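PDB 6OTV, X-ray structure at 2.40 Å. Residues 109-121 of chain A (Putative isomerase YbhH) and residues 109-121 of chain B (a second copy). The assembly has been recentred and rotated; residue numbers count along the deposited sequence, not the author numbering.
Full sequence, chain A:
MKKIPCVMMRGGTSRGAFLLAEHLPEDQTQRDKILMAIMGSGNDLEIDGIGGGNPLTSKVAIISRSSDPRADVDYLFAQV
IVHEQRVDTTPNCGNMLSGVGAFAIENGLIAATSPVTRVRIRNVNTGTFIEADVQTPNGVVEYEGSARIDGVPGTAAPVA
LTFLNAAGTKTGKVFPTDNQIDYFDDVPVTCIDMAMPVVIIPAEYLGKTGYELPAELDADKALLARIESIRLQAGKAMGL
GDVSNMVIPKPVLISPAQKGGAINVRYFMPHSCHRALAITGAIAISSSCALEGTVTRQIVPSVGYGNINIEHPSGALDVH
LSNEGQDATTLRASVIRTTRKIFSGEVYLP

Chain A 109-121: LIAATSPVTRVRI
Chain B 109-121: LIAATSPVTRVRI

The two copies of the 109-121 stretch meet in a near-symmetric contact, pinned at one end by a single antiparallel backbone bridge between A:Ser114 and B:Ser114 and spanned further along by reciprocal arginines, burying 621 Å² in all. Residues 109-115 are loop and 116-121 strand (phi -83 to -134, psi 116 to 148). The strands' N-to-C directions differ by 38° (signed +38°), so they run broadly the same way, axes 8.7 Å apart at closest approach; the antiparallel bridge is local to the preceding loop. CA-CA separations are 5.0 Å for A:Ser114 and B:Ser114, 8.1 Å for A:Arg118 and B:Arg118, and 10.9 Å for A:Arg120 and B:Arg120, so the chains splay.

A:Ser114 N donates to B:Ser114 O and B:Ser114 N to A:Ser114 O, both at 2.8 Å but bent and weak. Extended A:Ser114 and B:Ser114 (phi/psi near -145/141) precede cis peptides to A:Pro115 and B:Pro115, whose CB atoms point away. A:Thr113 and B:Thr113 (chi1 p) point toward the partner, CB to CB 4.0 Å. Threonine serves both sides: A:Thr113 OG1 donates to A:Val116 O (2.5 Å), while A:Thr113 CG2 lies 3.5 Å from B:Val116 O. A:Thr113 N donates to A:Thr117 OG1 (chi1 m) at 2.8 Å. Chain B repeats these.

Arginine has the reach to span the widening gap. A:Arg118 and B:Arg118 (m, t, p, chi4 near 180°) cross over, placing A:Arg118 NH1 3.5 Å from B:Ile110 CD1, the tip of an all-t isoleucine. One water accepts from A:Arg118 NH1 (3.1 Å) and donates to B:Arg118 O (2.6 Å); a second makes the reciprocal link. Buried A:Arg120 and B:Arg120 (m, m, t, chi4 near 150°) stack their guanidiniums, centres 4.1 Å apart, planes at 20°. B:Arg120 CG lies over one face, 3.5 Å from A:Arg120 NH2. A:Arg120 NH1 and B:Arg120 NH1, like charges, approach to 3.6 Å; both residues' NH1 and NH2 are hydrogen-bonded elsewhere in the structure. A:Val119 and B:Val119 point away, consistent with strand alternation.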

# COMPACT_ATOMS: atom_id res chain seq x y z
N LEU A 109 13.07 -2.58 13.92
CA LEU A 109 12.78 -2.48 12.49
C LEU A 109 11.82 -1.35 12.16
O LEU A 109 11.68 -0.99 10.99
CB LEU A 109 12.21 -3.80 11.98
CG LEU A 109 13.10 -5.03 12.18
CD1 LEU A 109 12.44 -6.26 11.61
CD2 LEU A 109 14.47 -4.80 11.55
N ILE A 110 11.15 -0.78 13.16
CA ILE A 110 10.23 0.33 12.96
C ILE A 110 10.07 1.06 14.29
O ILE A 110 10.10 0.44 15.36
CB ILE A 110 8.87 -0.15 12.40
CG1 ILE A 110 7.90 1.02 12.22
CG2 ILE A 110 8.26 -1.23 13.29
CD1 ILE A 110 6.54 0.63 11.69
N ALA A 111 9.93 2.38 14.22
CA ALA A 111 9.76 3.18 15.42
C ALA A 111 8.35 3.01 15.97
O ALA A 111 7.38 2.92 15.22
CB ALA A 111 10.04 4.65 15.12
N ALA A 112 8.24 2.98 17.30
CA ALA A 112 6.96 2.83 17.96
C ALA A 112 6.28 4.18 18.14
O ALA A 112 6.95 5.20 18.37
CB ALA A 112 7.13 2.16 19.32
N THR A 113 4.96 4.18 18.03
CA THR A 113 4.13 5.31 18.42
C THR A 113 3.32 4.92 19.65
O THR A 113 3.54 3.87 20.26
CB THR A 113 3.25 5.75 17.25
OG1 THR A 113 2.53 4.63 16.73
CG2 THR A 113 4.10 6.36 16.13
N SER A 114 2.36 5.77 20.01
CA SER A 114 1.57 5.56 21.21
C SER A 114 0.16 6.09 20.96
O SER A 114 0.01 7.14 20.32
CB SER A 114 2.19 6.27 22.42
OG SER A 114 1.49 5.98 23.61
N PRO A 115 -0.88 5.40 21.45
CA PRO A 115 -0.82 4.15 22.22
C PRO A 115 -0.82 2.90 21.35
O PRO A 115 -0.85 1.78 21.86
CB PRO A 115 -2.08 4.21 23.08
CG PRO A 115 -3.07 4.93 22.21
CD PRO A 115 -2.27 5.91 21.37
N VAL A 116 -0.79 3.10 20.03
CA VAL A 116 -0.78 2.02 19.06
C VAL A 116 0.28 2.33 18.01
O VAL A 116 0.55 3.49 17.70
CB VAL A 116 -2.17 1.82 18.41
CG1 VAL A 116 -2.12 0.78 17.30
CG2 VAL A 116 -3.19 1.41 19.46
N THR A 117 0.91 1.28 17.49
CA THR A 117 1.90 1.40 16.42
C THR A 117 1.41 0.61 15.21
O THR A 117 1.15 -0.59 15.31
CB THR A 117 3.27 0.88 16.87
OG1 THR A 117 3.70 1.63 18.01
CG2 THR A 117 4.28 1.04 15.75
N ARG A 118 1.29 1.30 14.08
CA ARG A 118 0.91 0.65 12.83
C ARG A 118 2.14 0.04 12.17
O ARG A 118 3.19 0.69 12.09
CB ARG A 118 0.25 1.66 11.89
CG ARG A 118 -0.94 2.39 12.49
CD ARG A 118 -1.47 3.47 11.55
NE ARG A 118 -2.14 2.92 10.38
CZ ARG A 118 -2.68 3.65 9.41
NH1 ARG A 118 -2.63 4.98 9.47
NH2 ARG A 118 -3.28 3.06 8.38
N VAL A 119 2.02 -1.20 11.72
CA VAL A 119 3.12 -1.90 11.05
C VAL A 119 2.60 -2.44 9.72
O VAL A 119 1.68 -3.27 9.70
CB VAL A 119 3.69 -3.04 11.90
CG1 VAL A 119 4.88 -3.68 11.18
CG2 VAL A 119 4.10 -2.54 13.28
N ARG A 120 3.18 -1.98 8.62
CA ARG A 120 2.83 -2.45 7.29
C ARG A 120 3.68 -3.67 6.95
O ARG A 120 4.90 -3.57 6.83
CB ARG A 120 3.03 -1.34 6.26
CG ARG A 120 1.99 -0.25 6.35
CD ARG A 120 0.79 -0.60 5.49
NE ARG A 120 -0.37 0.22 5.80
CZ ARG A 120 -1.28 0.60 4.91
NH1 ARG A 120 -1.15 0.25 3.64
NH2 ARG A 120 -2.31 1.35 5.29
N ILE A 121 3.02 -4.82 6.78
CA ILE A 121 3.70 -6.10 6.60
C ILE A 121 3.44 -6.60 5.19
O ILE A 121 2.29 -6.60 4.72
CB ILE A 121 3.22 -7.13 7.64
CG1 ILE A 121 3.51 -6.64 9.06
CG2 ILE A 121 3.85 -8.49 7.38
CD1 ILE A 121 2.83 -7.46 10.13
N LEU B 109 -10.95 12.02 10.36
CA LEU B 109 -10.88 10.98 9.34
C LEU B 109 -9.93 9.85 9.71
O LEU B 109 -9.95 8.80 9.06
CB LEU B 109 -10.47 11.58 8.00
CG LEU B 109 -11.38 12.69 7.47
CD1 LEU B 109 -10.92 13.15 6.09
CD2 LEU B 109 -12.83 12.23 7.43
N ILE B 110 -9.10 10.05 10.74
CA ILE B 110 -8.15 9.03 11.18
C ILE B 110 -7.74 9.36 12.60
O ILE B 110 -7.61 10.54 12.97
CB ILE B 110 -6.93 8.95 10.23
CG1 ILE B 110 -5.91 7.92 10.73
CG2 ILE B 110 -6.28 10.32 10.05
CD1 ILE B 110 -4.69 7.79 9.85
N ALA B 111 -7.54 8.32 13.41
CA ALA B 111 -7.13 8.51 14.79
C ALA B 111 -5.67 8.95 14.86
O ALA B 111 -4.83 8.50 14.08
CB ALA B 111 -7.32 7.22 15.59
N ALA B 112 -5.38 9.83 15.81
CA ALA B 112 -4.03 10.34 15.99
C ALA B 112 -3.24 9.44 16.94
O ALA B 112 -3.79 8.90 17.91
CB ALA B 112 -4.05 11.77 16.53
N THR B 113 -1.95 9.30 16.65
CA THR B 113 -1.00 8.68 17.56
C THR B 113 -0.02 9.75 18.05
O THR B 113 -0.18 10.94 17.76
CB THR B 113 -0.28 7.51 16.88
OG1 THR B 113 0.23 7.93 15.61
CG2 THR B 113 -1.24 6.34 16.68
N SER B 114 1.00 9.32 18.79
CA SER B 114 1.96 10.22 19.39
C SER B 114 3.34 9.58 19.36
O SER B 114 3.46 8.36 19.58
CB SER B 114 1.57 10.56 20.83
OG SER B 114 2.44 11.52 21.40
N PRO B 115 4.41 10.35 19.09
CA PRO B 115 4.39 11.79 18.82
C PRO B 115 4.20 12.13 17.34
O PRO B 115 4.24 13.30 16.96
CB PRO B 115 5.77 12.24 19.29
CG PRO B 115 6.65 11.07 18.99
CD PRO B 115 5.79 9.83 19.16
N VAL B 116 4.00 11.10 16.51
CA VAL B 116 3.78 11.25 15.08
C VAL B 116 2.59 10.38 14.69
O VAL B 116 2.35 9.33 15.29
CB VAL B 116 5.04 10.88 14.26
CG1 VAL B 116 4.77 10.96 12.77
CG2 VAL B 116 6.20 11.80 14.63
N THR B 117 1.83 10.84 13.70
CA THR B 117 0.71 10.08 13.15
C THR B 117 0.97 9.82 11.67
O THR B 117 1.18 10.77 10.90
CB THR B 117 -0.61 10.82 13.33
OG1 THR B 117 -0.85 11.05 14.72
CG2 THR B 117 -1.76 10.00 12.75
N ARG B 118 0.96 8.55 11.29
CA ARG B 118 1.09 8.17 9.89
C ARG B 118 -0.26 8.27 9.20
O ARG B 118 -1.27 7.81 9.74
CB ARG B 118 1.65 6.75 9.77
CG ARG B 118 2.96 6.53 10.51
CD ARG B 118 3.39 5.08 10.46
NE ARG B 118 3.87 4.67 9.14
CZ ARG B 118 4.32 3.46 8.84
NH1 ARG B 118 4.36 2.52 9.78
NH2 ARG B 118 4.74 3.18 7.61
N VAL B 119 -0.28 8.87 8.01
CA VAL B 119 -1.50 9.00 7.22
C VAL B 119 -1.22 8.47 5.82
O VAL B 119 -0.36 9.01 5.11
CB VAL B 119 -2.01 10.45 7.16
CG1 VAL B 119 -3.35 10.50 6.44
CG2 VAL B 119 -2.12 11.05 8.55
N ARG B 120 -1.94 7.44 5.42
CA ARG B 120 -1.84 6.87 4.08
C ARG B 120 -2.79 7.61 3.15
O ARG B 120 -4.01 7.56 3.33
CB ARG B 120 -2.15 5.38 4.11
CG ARG B 120 -1.06 4.55 4.77
CD ARG B 120 -0.04 4.12 3.75
NE ARG B 120 1.22 3.71 4.36
CZ ARG B 120 2.03 2.80 3.84
NH1 ARG B 120 1.72 2.20 2.70
NH2 ARG B 120 3.16 2.49 4.47
N ILE B 121 -2.24 8.30 2.16
CA ILE B 121 -3.00 9.17 1.27
C ILE B 121 -2.98 8.58 -0.13
O ILE B 121 -1.92 8.23 -0.65
CB ILE B 121 -2.42 10.60 1.27
CG1 ILE B 121 -2.48 11.20 2.68
CG2 ILE B 121 -3.16 11.47 0.26
CD1 ILE B 121 -1.67 12.47 2.83
O HOH W 1 3.99 3.00 12.84
O HOH W 2 -1.85 6.65 11.99